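Local coordinates for protein M32 carboxypeptidase (Chitinophagaceae bacterium, PDB 7A03) that probably acts as a metal-dependent carboxypeptidase of the M32 family, removing residues from the C-terminal ends of peptides, at residues N127-M139 and G375-N387. Sequence-based numbering, arbitrary orientation.
Sequences NDYQVFEPALARM and GSISTKDLNKTWN
Tyr129 reaches from helix 129-150 to the type II beta turn 379-382, in the connection between helices 358-374 and 382-394, and its hydroxyl OH gives a short hydrogen bond to Thr379 O at 2.6 Å. The donor sits in the plane of the carbonyl, on a lone pair, with a C=O...donor angle of 134°. Thr379 O meets the ring at its edge, whereas the backbone N of Asn383 lies over one face, displaced toward the rim; at the other end of the residue, Tyr129 N is bonded to Asp401. Leu382 CB comes within 3.5 Å of Tyr129 CZ, and Leu136 CD2 touches Leu382 CD2 at 3.7 Å; Leu382 also touches Ile368 of helix 358-374. Packing is tightest at Thr379: with OG1 anti to the backbone N (chi1 176°), its methyl is turned into helix 129-150, and Thr379 CG2 presses on Ala137 CB at 3.4 Å, closer than usual for two carbons. Lys380 reaches into this close-packed part from the exposed side: kinked twice along its chain, it runs across the buried Glu133 carboxylate and brings Lys380 NZ to the syn side of Glu133 OE2 at 2.7 Å, a salt bridge. Glu133 OE2 also accepts a weak hydrogen bond from Thr379 OG1. The fit loosens around exposed Gln130, whose NE2 stays 3.8 Å from Asn383 OD1 and 4.0 Å from Asp381 N. The turn is thus fastened to the helix by one neutral bond and one charged bond, while Asn383 OD1 is buried without a polar partner, probably at some energetic cost.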
loop_
_atom_site.group_PDB
_atom_site.type_symbol
_atom_site.label_atom_id
_atom_site.label_comp_id
_atom_site.label_asym_id
_atom_site.label_seq_id
_atom_site.Cartn_x
_atom_site.Cartn_y
_atom_site.Cartn_z
ATOM N N ASN A 127 -4.225 15.062 23.008
ATOM C CA ASN A 127 -3.281 15.770 22.141
ATOM C C ASN A 127 -1.900 15.897 22.785
ATOM O O ASN A 127 -1.276 16.963 22.779
ATOM C CB ASN A 127 -3.823 17.125 21.679
ATOM C CG ASN A 127 -3.395 17.463 20.267
ATOM O OD1 ASN A 127 -2.341 17.020 19.808
ATOM N ND2 ASN A 127 -4.211 18.246 19.570
ATOM N N ASP A 128 -1.418 14.787 23.343
ATOM C CA ASP A 128 -0.140 14.782 24.051
ATOM C C ASP A 128 0.545 13.448 23.815
ATOM O O ASP A 128 0.040 12.404 24.242
ATOM C CB ASP A 128 -0.336 15.019 25.554
ATOM C CG ASP A 128 0.980 15.091 26.318
ATOM O OD1 ASP A 128 0.940 15.308 27.545
ATOM O OD2 ASP A 128 2.057 14.942 25.704
ATOM N N TYR A 129 1.714 13.495 23.175
ATOM C CA TYR A 129 2.440 12.270 22.868
ATOM C C TYR A 129 2.894 11.549 24.131
ATOM O O TYR A 129 2.990 10.315 24.138
ATOM C CB TYR A 129 3.644 12.590 21.980
ATOM C CG TYR A 129 4.692 11.507 21.996
ATOM C CD1 TYR A 129 4.521 10.344 21.261
ATOM C CD2 TYR A 129 5.844 11.638 22.761
ATOM C CE1 TYR A 129 5.471 9.338 21.283
ATOM C CE2 TYR A 129 6.804 10.640 22.786
ATOM C CZ TYR A 129 6.608 9.494 22.040
ATOM O OH TYR A 129 7.555 8.501 22.067
ATOM N N GLN A 130 3.193 12.294 25.201
ATOM C CA GLN A 130 3.692 11.665 26.419
ATOM C C GLN A 130 2.687 10.695 27.022
ATOM O O GLN A 130 3.082 9.806 27.783
ATOM C CB GLN A 130 4.136 12.723 27.435
ATOM C CG GLN A 130 5.240 13.638 26.922
ATOM C CD GLN A 130 6.513 12.886 26.551
ATOM O OE1 GLN A 130 6.729 11.749 26.974
ATOM N NE2 GLN A 130 7.359 13.522 25.745
ATOM N N VAL A 131 1.404 10.836 26.687
ATOM C CA VAL A 131 0.418 9.833 27.078
ATOM C C VAL A 131 0.709 8.506 26.388
ATOM O O VAL A 131 0.582 7.431 26.989
ATOM C CB VAL A 131 -1.002 10.344 26.767
ATOM C CG1 VAL A 131 -2.012 9.223 26.894
ATOM C CG2 VAL A 131 -1.362 11.500 27.686
ATOM N N PHE A 132 1.106 8.563 25.115
ATOM C CA PHE A 132 1.413 7.374 24.333
ATOM C C PHE A 132 2.802 6.831 24.627
ATOM O O PHE A 132 3.058 5.650 24.369
ATOM C CB PHE A 132 1.301 7.741 22.844
ATOM C CG PHE A 132 1.452 6.579 21.890
ATOM C CD1 PHE A 132 0.666 5.447 22.010
ATOM C CD2 PHE A 132 2.362 6.647 20.839
ATOM C CE1 PHE A 132 0.796 4.388 21.113
ATOM C CE2 PHE A 132 2.499 5.593 19.947
ATOM C CZ PHE A 132 1.714 4.463 20.084
ATOM N N GLU A 133 3.691 7.659 25.172
ATOM C CA GLU A 133 5.106 7.297 25.225
ATOM C C GLU A 133 5.416 5.988 25.952
ATOM O O GLU A 133 6.254 5.225 25.443
ATOM C CB GLU A 133 5.945 8.476 25.739
ATOM C CG GLU A 133 7.431 8.273 25.600
ATOM C CD GLU A 133 8.003 7.373 26.687
ATOM O OE1 GLU A 133 7.398 7.280 27.774
ATOM O OE2 GLU A 133 9.035 6.723 26.443
ATOM N N PRO A 134 4.849 5.686 27.128
ATOM C CA PRO A 134 5.200 4.406 27.777
ATOM C C PRO A 134 4.827 3.177 26.958
ATOM O O PRO A 134 5.634 2.237 26.843
ATOM C CB PRO A 134 4.450 4.481 29.117
ATOM C CG PRO A 134 4.305 5.940 29.382
ATOM C CD PRO A 134 4.068 6.555 28.027
ATOM N N ALA A 135 3.616 3.159 26.390
ATOM C CA ALA A 135 3.212 2.043 25.537
ATOM C C ALA A 135 4.141 1.904 24.336
ATOM O O ALA A 135 4.525 0.787 23.961
ATOM C CB ALA A 135 1.759 2.203 25.089
ATOM N N LEU A 136 4.538 3.031 23.735
ATOM C CA LEU A 136 5.441 2.967 22.589
ATOM C C LEU A 136 6.823 2.470 22.999
ATOM O O LEU A 136 7.475 1.738 22.247
ATOM C CB LEU A 136 5.529 4.326 21.891
ATOM C CG LEU A 136 6.334 4.298 20.586
ATOM C CD1 LEU A 136 5.641 3.415 19.551
ATOM C CD2 LEU A 136 6.578 5.705 20.032
ATOM N N ALA A 137 7.290 2.854 24.188
ATOM C CA ALA A 137 8.573 2.357 24.675
ATOM C C ALA A 137 8.541 0.843 24.858
ATOM O O ALA A 137 9.486 0.139 24.468
ATOM C CB ALA A 137 8.916 3.040 25.998
ATOM N N ARG A 138 7.457 0.331 25.447
ATOM C CA ARG A 138 7.276 -1.116 25.584
ATOM C C ARG A 138 7.263 -1.806 24.217
ATOM O O ARG A 138 7.949 -2.820 24.007
ATOM C CB ARG A 138 5.984 -1.386 26.361
ATOM C CG ARG A 138 5.580 -2.848 26.486
ATOM C CD ARG A 138 6.674 -3.699 27.093
ATOM N NE ARG A 138 6.155 -5.010 27.483
ATOM C CZ ARG A 138 6.906 -6.017 27.917
ATOM N NH1 ARG A 138 8.220 -5.875 28.018
ATOM N NH2 ARG A 138 6.339 -7.171 28.245
ATOM N N MET A 139 6.490 -1.254 23.274
ATOM C CA MET A 139 6.427 -1.801 21.920
ATOM C C MET A 139 7.811 -1.877 21.287
ATOM O O MET A 139 8.187 -2.902 20.706
ATOM C CB MET A 139 5.504 -0.941 21.056
ATOM C CG MET A 139 5.371 -1.429 19.610
ATOM S SD MET A 139 4.627 -3.075 19.504
ATOM C CE MET A 139 2.932 -2.685 19.894
ATOM N N GLY A 375 18.537 1.393 18.514
ATOM C CA GLY A 375 18.841 1.964 19.804
ATOM C C GLY A 375 19.418 3.361 19.770
ATOM O O GLY A 375 19.669 3.933 20.838
ATOM N N SER A 376 19.633 3.933 18.585
ATOM C CA SER A 376 20.261 5.245 18.498
ATOM C C SER A 376 19.277 6.382 18.729
ATOM O O SER A 376 19.700 7.495 19.048
ATOM C CB SER A 376 20.963 5.415 17.150
ATOM O OG SER A 376 20.020 5.526 16.098
ATOM N N ILE A 377 17.983 6.129 18.580
ATOM C CA ILE A 377 16.936 7.098 18.868
ATOM C C ILE A 377 16.058 6.512 19.965
ATOM O O ILE A 377 15.673 5.339 19.898
ATOM C CB ILE A 377 16.103 7.423 17.610
ATOM C CG1 ILE A 377 16.965 8.078 16.531
ATOM C CG2 ILE A 377 14.907 8.320 17.949
ATOM C CD1 ILE A 377 16.203 8.337 15.226
ATOM N N SER A 378 15.757 7.318 20.974
ATOM C CA SER A 378 14.906 6.891 22.072
ATOM C C SER A 378 13.476 7.372 21.850
ATOM O O SER A 378 13.219 8.321 21.106
ATOM C CB SER A 378 15.437 7.426 23.407
ATOM O OG SER A 378 14.368 7.684 24.302
ATOM N N THR A 379 12.539 6.695 22.508
ATOM C CA THR A 379 11.149 7.123 22.504
ATOM C C THR A 379 10.897 8.310 23.424
ATOM O O THR A 379 9.837 8.937 23.328
ATOM C CB THR A 379 10.249 5.954 22.904
ATOM O OG1 THR A 379 8.895 6.399 23.002
ATOM C CG2 THR A 379 10.679 5.409 24.234
ATOM N N LYS A 380 11.833 8.623 24.319
ATOM C CA LYS A 380 11.696 9.798 25.168
ATOM C C LYS A 380 11.780 11.044 24.291
ATOM O O LYS A 380 12.749 11.216 23.543
ATOM C CB LYS A 380 12.808 9.808 26.220
ATOM C CG LYS A 380 12.739 8.681 27.265
ATOM C CD LYS A 380 11.308 8.249 27.551
ATOM C CE LYS A 380 11.212 7.284 28.734
ATOM N NZ LYS A 380 10.895 5.893 28.273
ATOM N N ASP A 381 10.756 11.896 24.363
ATOM C CA ASP A 381 10.712 13.131 23.576
ATOM C C ASP A 381 10.750 12.847 22.074
ATOM O O ASP A 381 11.392 13.559 21.297
ATOM C CB ASP A 381 11.814 14.111 23.987
ATOM C CG ASP A 381 11.370 15.062 25.080
ATOM O OD1 ASP A 381 10.732 16.086 24.755
ATOM O OD2 ASP A 381 11.660 14.789 26.263
ATOM N N LEU A 382 10.068 11.781 21.659
ATOM C CA LEU A 382 10.021 11.478 20.233
ATOM C C LEU A 382 9.265 12.550 19.459
ATOM O O LEU A 382 9.520 12.745 18.264
ATOM C CB LEU A 382 9.403 10.100 20.015
ATOM C CG LEU A 382 9.542 9.516 18.608
ATOM C CD1 LEU A 382 11.006 9.304 18.268
ATOM C CD2 LEU A 382 8.774 8.225 18.492
ATOM N N ASN A 383 8.335 13.252 20.113
ATOM C CA ASN A 383 7.616 14.323 19.431
ATOM C C ASN A 383 8.570 15.423 18.977
ATOM O O ASN A 383 8.436 15.946 17.866
ATOM C CB ASN A 383 6.509 14.879 20.326
ATOM C CG ASN A 383 7.035 15.383 21.650
ATOM O OD1 ASN A 383 7.962 14.812 22.220
ATOM N ND2 ASN A 383 6.448 16.466 22.146
ATOM N N LYS A 384 9.556 15.770 19.809
ATOM C CA LYS A 384 10.536 16.774 19.402
ATOM C C LYS A 384 11.370 16.288 18.223
ATOM O O LYS A 384 11.626 17.047 17.279
ATOM C CB LYS A 384 11.435 17.155 20.582
ATOM C CG LYS A 384 12.414 18.273 20.252
ATOM C CD LYS A 384 13.705 18.179 21.041
ATOM C CE LYS A 384 14.924 18.302 20.134
ATOM N NZ LYS A 384 15.243 19.718 19.798
ATOM N N THR A 385 11.801 15.024 18.263
ATOM C CA THR A 385 12.552 14.446 17.152
ATOM C C THR A 385 11.750 14.524 15.859
ATOM O O THR A 385 12.255 14.965 14.813
ATOM C CB THR A 385 12.864 12.986 17.495
ATOM O OG1 THR A 385 13.640 12.942 18.703
ATOM C CG2 THR A 385 13.627 12.316 16.374
ATOM N N TRP A 386 10.495 14.079 15.926
ATOM C CA TRP A 386 9.585 14.127 14.790
ATOM C C TRP A 386 9.470 15.547 14.251
ATOM O O TRP A 386 9.637 15.785 13.048
ATOM C CB TRP A 386 8.222 13.610 15.255
ATOM C CG TRP A 386 7.156 13.580 14.217
ATOM C CD1 TRP A 386 6.415 14.633 13.759
ATOM C CD2 TRP A 386 6.681 12.425 13.519
ATOM N NE1 TRP A 386 5.524 14.211 12.811
ATOM C CE2 TRP A 386 5.660 12.856 12.647
ATOM C CE3 TRP A 386 7.025 11.067 13.544
ATOM C CZ2 TRP A 386 4.984 11.982 11.799
ATOM C CZ3 TRP A 386 6.349 10.194 12.706
ATOM C CH2 TRP A 386 5.337 10.657 11.844
ATOM N N ASN A 387 9.187 16.506 15.137
ATOM C CA ASN A 387 8.986 17.881 14.697
ATOM C C ASN A 387 10.243 18.447 14.053
ATOM O O ASN A 387 10.157 19.177 13.057
ATOM C CB ASN A 387 8.540 18.749 15.874
ATOM C CG ASN A 387 7.225 18.279 16.486
ATOM O OD1 ASN A 387 6.549 17.390 15.958
ATOM N ND2 ASN A 387 6.859 18.881 17.610
#